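PDB 4IAU: beta-gamma-crystallin from Geodia cydonium, which is of unknown function but binds calcium and belongs to the beta/gamma-crystallin family, built from Greek key motifs. Local coordinates for residues Val113-Leu125 with Thr136-Leu149. Sequence-based numbering, arbitrary orientation.
Sequences VSSALISQGQWRL and TRRGPGVYVNAGAL. With CA (calcium ion), chain B.
Two guanidinium groups meet at this contact: Arg124 NH1 lies 3.1 Å from Arg137 NH1, over the face of the Arg137 group, the planes turned 82° apart. Glu162 probably offsets the charge, with a salt bridge to Arg137 NH2 and a weak, long pairing with Arg124 NH1; Arg124 NE bonds Ser135 OG. Behind them strands 123-125 and 136-138 run antiparallel, Trp123 N donating to Arg138 O at 2.8 Å. A second antiparallel pairing, 115-118 with 141-143, is offset by two residues and belongs to the other sheet. There Ile118 CD1 meets Tyr143 CE2 obliquely at 3.8 Å, and Tyr143 OH donates to Gly139 O at 2.7 Å, from above the carbonyl plane, fixing the ring. Leu149, on the weakly bonded helical turn 146-149, bridges the sheets: its CB touches Leu125 CD2 at 3.7 Å, its CD1 Ala116 CB. A bend at chi2 (-68°) turns Arg138 away from 113-125 towards Ala148 O, NE (2.9 Å) on an in-plane lone pair, NH2 (3.1 Å) well above the carbonyl plane; NH1 bonds Arg137 O. A methionine here would probably leave both carbonyls without these donors and the turn less firmly tied to strand 136-138. Ser114 OG binds calcium at 2.4 Å, alongside the carbonyl oxygens of Lys90 and Gly112, Asp154 OD1 and a water, and bonds Asn153 OD1. A chain crossing between antiparallel sheets through 119-122 and back through 139-140, beside a calcium site, characterises the beta/gamma-crystallin Greek key domain.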
ATOM      1  N   VAL A 113     -11.707   3.286  -4.882  1.00  7.34           N
ATOM      2  CA  VAL A 113     -10.358   3.656  -4.455  1.00  6.61           C
ATOM      3  C   VAL A 113     -10.432   4.694  -3.345  1.00  6.43           C
ATOM      4  O   VAL A 113     -11.106   5.712  -3.496  1.00  7.36           O
ATOM      5  CB  VAL A 113      -9.535   4.235  -5.619  1.00  7.17           C
ATOM      6  CG1 VAL A 113      -8.179   4.733  -5.132  1.00  7.49           C
ATOM      7  CG2 VAL A 113      -9.364   3.193  -6.719  1.00  8.28           C
ATOM      8  N   SER A 114      -9.676   4.480  -2.268  1.00  6.11           N
ATOM      9  CA  SER A 114      -9.591   5.426  -1.185  1.00  6.48           C
ATOM     10  C   SER A 114      -8.186   5.859  -0.751  1.00  6.56           C
ATOM     11  O   SER A 114      -8.098   6.763   0.068  1.00  8.31           O
ATOM     12  CB  SER A 114     -10.356   4.924   0.051  1.00  7.33           C
ATOM     13  OG  SER A 114     -11.720   4.674  -0.265  1.00  8.04           O
ATOM     14  N   SER A 115      -7.118   5.280  -1.275  1.00  5.91           N
ATOM     15  CA  SER A 115      -5.777   5.763  -0.986  1.00  5.57           C
ATOM     16  C   SER A 115      -4.828   5.252  -2.064  1.00  5.50           C
ATOM     17  O   SER A 115      -5.178   4.385  -2.883  1.00  5.64           O
ATOM     18  CB  SER A 115      -5.291   5.381   0.419  1.00  5.91           C
ATOM     19  OG  SER A 115      -5.211   3.966   0.584  0.86  4.50           O
ATOM     20  N   ALA A 116      -3.594   5.803  -2.072  1.00  5.50           N
ATOM     21  CA  ALA A 116      -2.631   5.428  -3.096  1.00  5.58           C
ATOM     22  C   ALA A 116      -1.217   5.742  -2.633  1.00  5.69           C
ATOM     23  O   ALA A 116      -0.996   6.707  -1.907  1.00  6.22           O
ATOM     24  CB  ALA A 116      -2.852   6.155  -4.411  1.00  6.84           C
ATOM     25  N   LEU A 117      -0.272   4.945  -3.131  1.00  5.92           N
ATOM     26  CA  LEU A 117       1.137   5.218  -3.031  1.00  5.98           C
ATOM     27  C   LEU A 117       1.689   5.370  -4.438  1.00  6.19           C
ATOM     28  O   LEU A 117       1.625   4.429  -5.217  1.00  7.08           O
ATOM     29  CB  LEU A 117       1.891   4.096  -2.295  1.00  6.66           C
ATOM     30  CG  LEU A 117       1.509   3.975  -0.831  1.00  7.45           C
ATOM     31  CD1 LEU A 117       2.099   2.691  -0.226  1.00  9.10           C
ATOM     32  CD2 LEU A 117       1.981   5.185  -0.037  1.00  8.71           C
ATOM     33  N   ILE A 118       2.242   6.554  -4.750  1.00  6.53           N
ATOM     34  CA  ILE A 118       2.849   6.773  -6.056  1.00  6.63           C
ATOM     35  C   ILE A 118       4.353   6.796  -5.839  1.00  7.07           C
ATOM     36  O   ILE A 118       4.888   7.714  -5.203  1.00  7.88           O
ATOM     37  CB  ILE A 118       2.364   8.046  -6.757  1.00  6.86           C
ATOM     38  CG1 ILE A 118       0.840   8.046  -6.888  1.00  7.22           C
ATOM     39  CG2 ILE A 118       3.043   8.149  -8.106  1.00  7.56           C
ATOM     40  CD1 ILE A 118       0.239   9.227  -7.619  1.00  8.51           C
ATOM     41  N   SER A 119       5.047   5.792  -6.373  1.00  7.80           N
ATOM     42  CA  SER A 119       6.497   5.736  -6.249  1.00  8.77           C
ATOM     43  C   SER A 119       7.202   6.386  -7.431  1.00  9.15           C
ATOM     44  O   SER A 119       8.272   6.974  -7.267  1.00 12.28           O
ATOM     45  CB  SER A 119       6.993   4.299  -6.074  0.55  8.78           C
ATOM     46  OG  SER A 119       8.420   4.251  -5.976  0.55 11.17           O
ATOM     47  N   GLN A 120       6.661   6.269  -8.628  1.00  8.84           N
ATOM     48  CA  GLN A 120       7.327   6.751  -9.817  1.00  9.62           C
ATOM     49  C   GLN A 120       6.275   7.256 -10.782  1.00  9.04           C
ATOM     50  O   GLN A 120       5.199   6.685 -10.882  1.00  9.36           O
ATOM     51  CB  GLN A 120       8.114   5.620 -10.496  1.00 11.24           C
ATOM     52  CG  GLN A 120       9.192   6.059 -11.438  1.00 14.18           C
ATOM     53  CD  GLN A 120       9.837   4.846 -12.091  1.00 16.00           C
ATOM     54  OE1 GLN A 120      11.010   4.487 -11.780  1.00 23.45           O
ATOM     55  NE2 GLN A 120       9.263   3.949 -12.850  1.00 21.02           N
ATOM     56  N   GLY A 121       6.642   8.305 -11.533  1.00  9.73           N
ATOM     57  CA  GLY A 121       5.828   8.823 -12.598  1.00  9.98           C
ATOM     58  C   GLY A 121       4.958  10.014 -12.194  1.00  7.94           C
ATOM     59  O   GLY A 121       4.626  10.228 -11.066  1.00  8.88           O
ATOM     60  N   GLN A 122       4.566  10.738 -13.264  1.00  8.91           N
ATOM     61  CA  GLN A 122       3.559  11.758 -13.174  1.00  8.43           C
ATOM     62  C   GLN A 122       2.280  11.194 -13.800  1.00  8.52           C
ATOM     63  O   GLN A 122       2.342  10.593 -14.854  1.00 10.13           O
ATOM     64  CB  GLN A 122       3.947  13.035 -13.902  1.00 10.56           C
ATOM     65  CG  GLN A 122       5.208  13.658 -13.312  1.00 12.02           C
ATOM     66  CD  GLN A 122       4.951  14.309 -11.969  1.00 12.33           C
ATOM     67  OE1 GLN A 122       3.897  14.867 -11.667  1.00 16.45           O
ATOM     68  NE2 GLN A 122       5.934  14.147 -11.095  1.00 16.65           N
ATOM     69  N   TRP A 123       1.141  11.439 -13.132  1.00  8.17           N
ATOM     70  CA  TRP A 123      -0.105  10.784 -13.525  1.00  7.60           C
ATOM     71  C   TRP A 123      -1.236  11.801 -13.550  1.00  8.00           C
ATOM     72  O   TRP A 123      -1.246  12.753 -12.770  1.00  9.89           O
ATOM     73  CB  TRP A 123      -0.436   9.689 -12.504  1.00  7.93           C
ATOM     74  CG  TRP A 123       0.605   8.631 -12.323  1.00  7.74           C
ATOM     75  CD1 TRP A 123       1.791   8.744 -11.624  1.00  7.93           C
ATOM     76  CD2 TRP A 123       0.573   7.312 -12.864  1.00  7.27           C
ATOM     77  NE1 TRP A 123       2.482   7.570 -11.700  1.00  7.99           N
ATOM     78  CE2 TRP A 123       1.751   6.661 -12.435  1.00  7.32           C
ATOM     79  CE3 TRP A 123      -0.347   6.619 -13.641  1.00  7.73           C
ATOM     80  CZ2 TRP A 123       2.038   5.344 -12.758  1.00  8.25           C
ATOM     81  CZ3 TRP A 123      -0.070   5.295 -13.947  1.00  8.52           C
ATOM     82  CH2 TRP A 123       1.110   4.664 -13.500  1.00  8.57           C
ATOM     83  N   ARG A 124      -2.216  11.520 -14.388  1.00  7.23           N
ATOM     84  CA  ARG A 124      -3.475  12.268 -14.396  1.00  7.56           C
ATOM     85  C   ARG A 124      -4.577  11.316 -13.953  1.00  6.66           C
ATOM     86  O   ARG A 124      -4.698  10.195 -14.419  1.00  7.79           O
ATOM     87  CB  ARG A 124      -3.802  12.810 -15.806  1.00  9.23           C
ATOM     88  CG  ARG A 124      -2.847  13.868 -16.253  1.00 13.97           C
ATOM     89  CD  ARG A 124      -3.423  14.716 -17.363  1.00 17.83           C
ATOM     90  NE  ARG A 124      -4.220  15.719 -16.597  1.00 23.78           N
ATOM     91  CZ  ARG A 124      -3.794  16.842 -16.028  1.00 25.50           C
ATOM     92  NH1 ARG A 124      -2.520  17.259 -16.091  1.00 33.37           N
ATOM     93  NH2 ARG A 124      -4.692  17.576 -15.372  1.00 25.31           N
ATOM     94  N   LEU A 125      -5.370  11.797 -12.995  1.00  6.88           N
ATOM     95  CA  LEU A 125      -6.379  11.014 -12.306  1.00  6.55           C
ATOM     96  C   LEU A 125      -7.769  11.511 -12.722  1.00  6.88           C
ATOM     97  O   LEU A 125      -8.052  12.715 -12.605  1.00  8.13           O
ATOM     98  CB  LEU A 125      -6.241  11.172 -10.796  1.00  7.19           C
ATOM     99  CG  LEU A 125      -5.073  10.354 -10.187  1.00  8.22           C
ATOM    100  CD1 LEU A 125      -3.708  10.812 -10.624  1.00  9.55           C
ATOM    101  CD2 LEU A 125      -5.200  10.406  -8.676  1.00 10.19           C
ATOM    102  N   THR A 136      -6.825  15.563 -12.329  1.00  9.05           N
ATOM    103  CA  THR A 136      -5.837  16.139 -11.478  1.00  9.17           C
ATOM    104  C   THR A 136      -4.495  15.448 -11.715  1.00  8.51           C
ATOM    105  O   THR A 136      -4.450  14.278 -12.005  1.00 10.07           O
ATOM    106  CB  THR A 136      -6.138  16.105  -9.968  0.73 10.53           C
ATOM    107  OG1 THR A 136      -6.446  14.745  -9.595  0.73 11.50           O
ATOM    108  CG2 THR A 136      -7.292  16.940  -9.542  0.73 12.99           C
ATOM    109  N   ARG A 137      -3.394  16.177 -11.562  1.00  8.78           N
ATOM    110  CA  ARG A 137      -2.068  15.640 -11.708  1.00  9.21           C
ATOM    111  C   ARG A 137      -1.484  15.285 -10.355  1.00  7.92           C
ATOM    112  O   ARG A 137      -1.539  16.077  -9.423  1.00  8.70           O
ATOM    113  CB  ARG A 137      -1.103  16.597 -12.422  1.00 12.25           C
ATOM    114  CG  ARG A 137       0.272  15.958 -12.587  1.00 17.20           C
ATOM    115  CD  ARG A 137       1.401  16.814 -13.037  1.00 23.07           C
ATOM    116  NE  ARG A 137       1.378  16.999 -14.450  1.00 29.23           N
ATOM    117  CZ  ARG A 137       0.628  17.836 -15.165  1.00 35.26           C
ATOM    118  NH1 ARG A 137      -0.228  18.587 -14.482  1.00 47.32           N
ATOM    119  NH2 ARG A 137       0.720  17.922 -16.496  1.00 42.92           N
ATOM    120  N   ARG A 138      -0.904  14.103 -10.273  1.00  7.77           N
ATOM    121  CA  ARG A 138      -0.162  13.687  -9.078  1.00  7.90           C
ATOM    122  C   ARG A 138       1.105  12.963  -9.487  1.00  8.06           C
ATOM    123  O   ARG A 138       1.112  12.120 -10.393  1.00  9.05           O
ATOM    124  CB  ARG A 138      -0.997  12.816  -8.149  1.00  8.12           C
ATOM    125  CG  ARG A 138      -2.157  13.499  -7.460  1.00  8.49           C
ATOM    126  CD  ARG A 138      -1.697  14.533  -6.436  1.00  9.05           C
ATOM    127  NE  ARG A 138      -2.790  15.140  -5.701  1.00  9.38           N
ATOM    128  CZ  ARG A 138      -3.538  16.164  -6.109  1.00  9.35           C
ATOM    129  NH1 ARG A 138      -3.319  16.698  -7.278  1.00 10.23           N
ATOM    130  NH2 ARG A 138      -4.480  16.605  -5.284  1.00 11.49           N
ATOM    131  N   GLY A 139       2.178  13.278  -8.761  1.00  8.40           N
ATOM    132  CA  GLY A 139       3.451  12.583  -8.876  1.00  8.64           C
ATOM    133  C   GLY A 139       3.737  11.800  -7.618  1.00  7.30           C
ATOM    134  O   GLY A 139       2.857  11.521  -6.787  1.00  7.83           O
ATOM    135  N   PRO A 140       4.980  11.390  -7.453  1.00  7.69           N
ATOM    136  CA  PRO A 140       5.357  10.563  -6.309  1.00  8.16           C
ATOM    137  C   PRO A 140       4.913  11.158  -4.995  1.00  7.50           C
ATOM    138  O   PRO A 140       5.045  12.361  -4.745  1.00  8.88           O
ATOM    139  CB  PRO A 140       6.875  10.480  -6.442  1.00  9.09           C
ATOM    140  CG  PRO A 140       7.130  10.560  -7.913  1.00 10.31           C
ATOM    141  CD  PRO A 140       6.096  11.567  -8.408  1.00  8.38           C
ATOM    142  N   GLY A 141       4.400  10.313  -4.120  1.00  8.07           N
ATOM    143  CA  GLY A 141       3.927  10.743  -2.840  1.00  8.04           C
ATOM    144  C   GLY A 141       3.119   9.648  -2.149  1.00  6.93           C
ATOM    145  O   GLY A 141       2.846   8.570  -2.674  1.00  7.98           O
ATOM    146  N   VAL A 142       2.737  10.018  -0.931  1.00  7.06           N
ATOM    147  CA  VAL A 142       1.946   9.164  -0.017  1.00  7.35           C
ATOM    148  C   VAL A 142       0.584   9.818   0.142  1.00  7.12           C
ATOM    149  O   VAL A 142       0.492  10.968   0.600  1.00  9.58           O
ATOM    150  CB  VAL A 142       2.677   9.045   1.321  1.00  8.82           C
ATOM    151  CG1 VAL A 142       1.862   8.284   2.317  1.00 10.62           C
ATOM    152  CG2 VAL A 142       4.044   8.399   1.116  1.00  9.93           C
ATOM    153  N   TYR A 143      -0.479   9.129  -0.247  1.00  6.58           N
ATOM    154  CA  TYR A 143      -1.819   9.712  -0.317  1.00  6.28           C
ATOM    155  C   TYR A 143      -2.777   8.843   0.512  1.00  6.06           C
ATOM    156  O   TYR A 143      -3.315   7.857   0.029  1.00  6.35           O
ATOM    157  CB  TYR A 143      -2.260   9.848  -1.770  1.00  6.65           C
ATOM    158  CG  TYR A 143      -1.300  10.632  -2.600  1.00  6.37           C
ATOM    159  CD1 TYR A 143      -1.290  12.028  -2.608  1.00  7.57           C
ATOM    160  CD2 TYR A 143      -0.352   9.995  -3.401  1.00  6.68           C
ATOM    161  CE1 TYR A 143      -0.413  12.739  -3.351  1.00  7.91           C
ATOM    162  CE2 TYR A 143       0.520  10.704  -4.153  1.00  7.07           C
ATOM    163  CZ  TYR A 143       0.522  12.069  -4.142  1.00  7.57           C
ATOM    164  OH  TYR A 143       1.386  12.826  -4.907  1.00  9.08           O
ATOM    165  N   VAL A 144      -2.954   9.181   1.800  1.00  6.18           N
ATOM    166  CA  VAL A 144      -3.637   8.309   2.711  1.00  6.05           C
ATOM    167  C   VAL A 144      -5.163   8.321   2.571  1.00  6.26           C
ATOM    168  O   VAL A 144      -5.826   7.453   3.149  1.00  7.11           O
ATOM    169  CB  VAL A 144      -3.276   8.585   4.198  1.00  7.22           C
ATOM    170  CG1 VAL A 144      -1.812   8.387   4.463  1.00  8.89           C
ATOM    171  CG2 VAL A 144      -3.760   9.962   4.626  1.00  8.27           C
ATOM    172  N   ASN A 145      -5.694   9.262   1.804  1.00  6.60           N
ATOM    173  CA  ASN A 145      -7.125   9.321   1.541  1.00  7.83           C
ATOM    174  C   ASN A 145      -7.313   9.873   0.126  1.00  7.40           C
ATOM    175  O   ASN A 145      -6.398  10.346  -0.531  1.00  7.77           O
ATOM    176  CB  ASN A 145      -7.852  10.145   2.644  1.00 10.25           C
ATOM    177  CG  ASN A 145      -7.344  11.576   2.741  1.00 13.31           C
ATOM    178  OD1 ASN A 145      -6.854  12.132   1.836  1.00 18.53           O
ATOM    179  ND2 ASN A 145      -7.296  12.148   3.948  1.00 23.95           N
ATOM    180  N   ALA A 146      -8.558   9.809  -0.354  1.00  8.11           N
ATOM    181  CA  ALA A 146      -8.853  10.193  -1.724  1.00  8.51           C
ATOM    182  C   ALA A 146      -8.685  11.698  -1.958  1.00  9.11           C
ATOM    183  O   ALA A 146      -8.240  12.153  -3.024  1.00  9.79           O
ATOM    184  CB  ALA A 146     -10.266   9.775  -2.104  1.00 10.94           C
ATOM    185  N   GLY A 147      -9.052  12.476  -0.938  1.00  9.91           N
ATOM    186  CA  GLY A 147      -8.928  13.936  -1.110  1.00 11.61           C
ATOM    187  C   GLY A 147      -7.506  14.322  -1.394  1.00 10.54           C
ATOM    188  O   GLY A 147      -7.273  15.192  -2.237  1.00 11.11           O
ATOM    189  N   ALA A 148      -6.532  13.712  -0.752  1.00 10.55           N
ATOM    190  CA  ALA A 148      -5.160  14.004  -1.038  1.00 10.03           C
ATOM    191  C   ALA A 148      -4.788  13.802  -2.523  1.00 10.53           C
ATOM    192  O   ALA A 148      -3.925  14.504  -3.056  1.00 10.31           O
ATOM    193  CB  ALA A 148      -4.280  13.204  -0.106  1.00 12.44           C
ATOM    194  N   LEU A 149      -5.430  12.824  -3.203  1.00 13.49           N
ATOM    195  CA  LEU A 149      -5.290  12.588  -4.667  1.00 14.43           C
ATOM    196  C   LEU A 149      -6.041  13.557  -5.552  1.00 14.94           C
ATOM    197  O   LEU A 149      -5.756  13.564  -6.749  1.00 19.12           O
ATOM    198  CB  LEU A 149      -5.775  11.217  -5.102  1.00 14.24           C
ATOM    199  CG  LEU A 149      -5.042  10.056  -4.574  1.00 14.76           C
ATOM    200  CD1 LEU A 149      -5.776   8.702  -4.751  1.00 14.82           C
ATOM    201  CD2 LEU A 149      -3.624   9.925  -5.202  1.00 12.58           C
TER
HETATM  202 CA    CA B 800     -13.004   2.737  -0.724  1.00 10.30          CA
HETATM  203  O   HOH W   1      -9.541  14.444 -10.812  1.00 28.21           O
HETATM  204  O   HOH W   2     -14.621   1.065  -1.045  1.00 12.91           O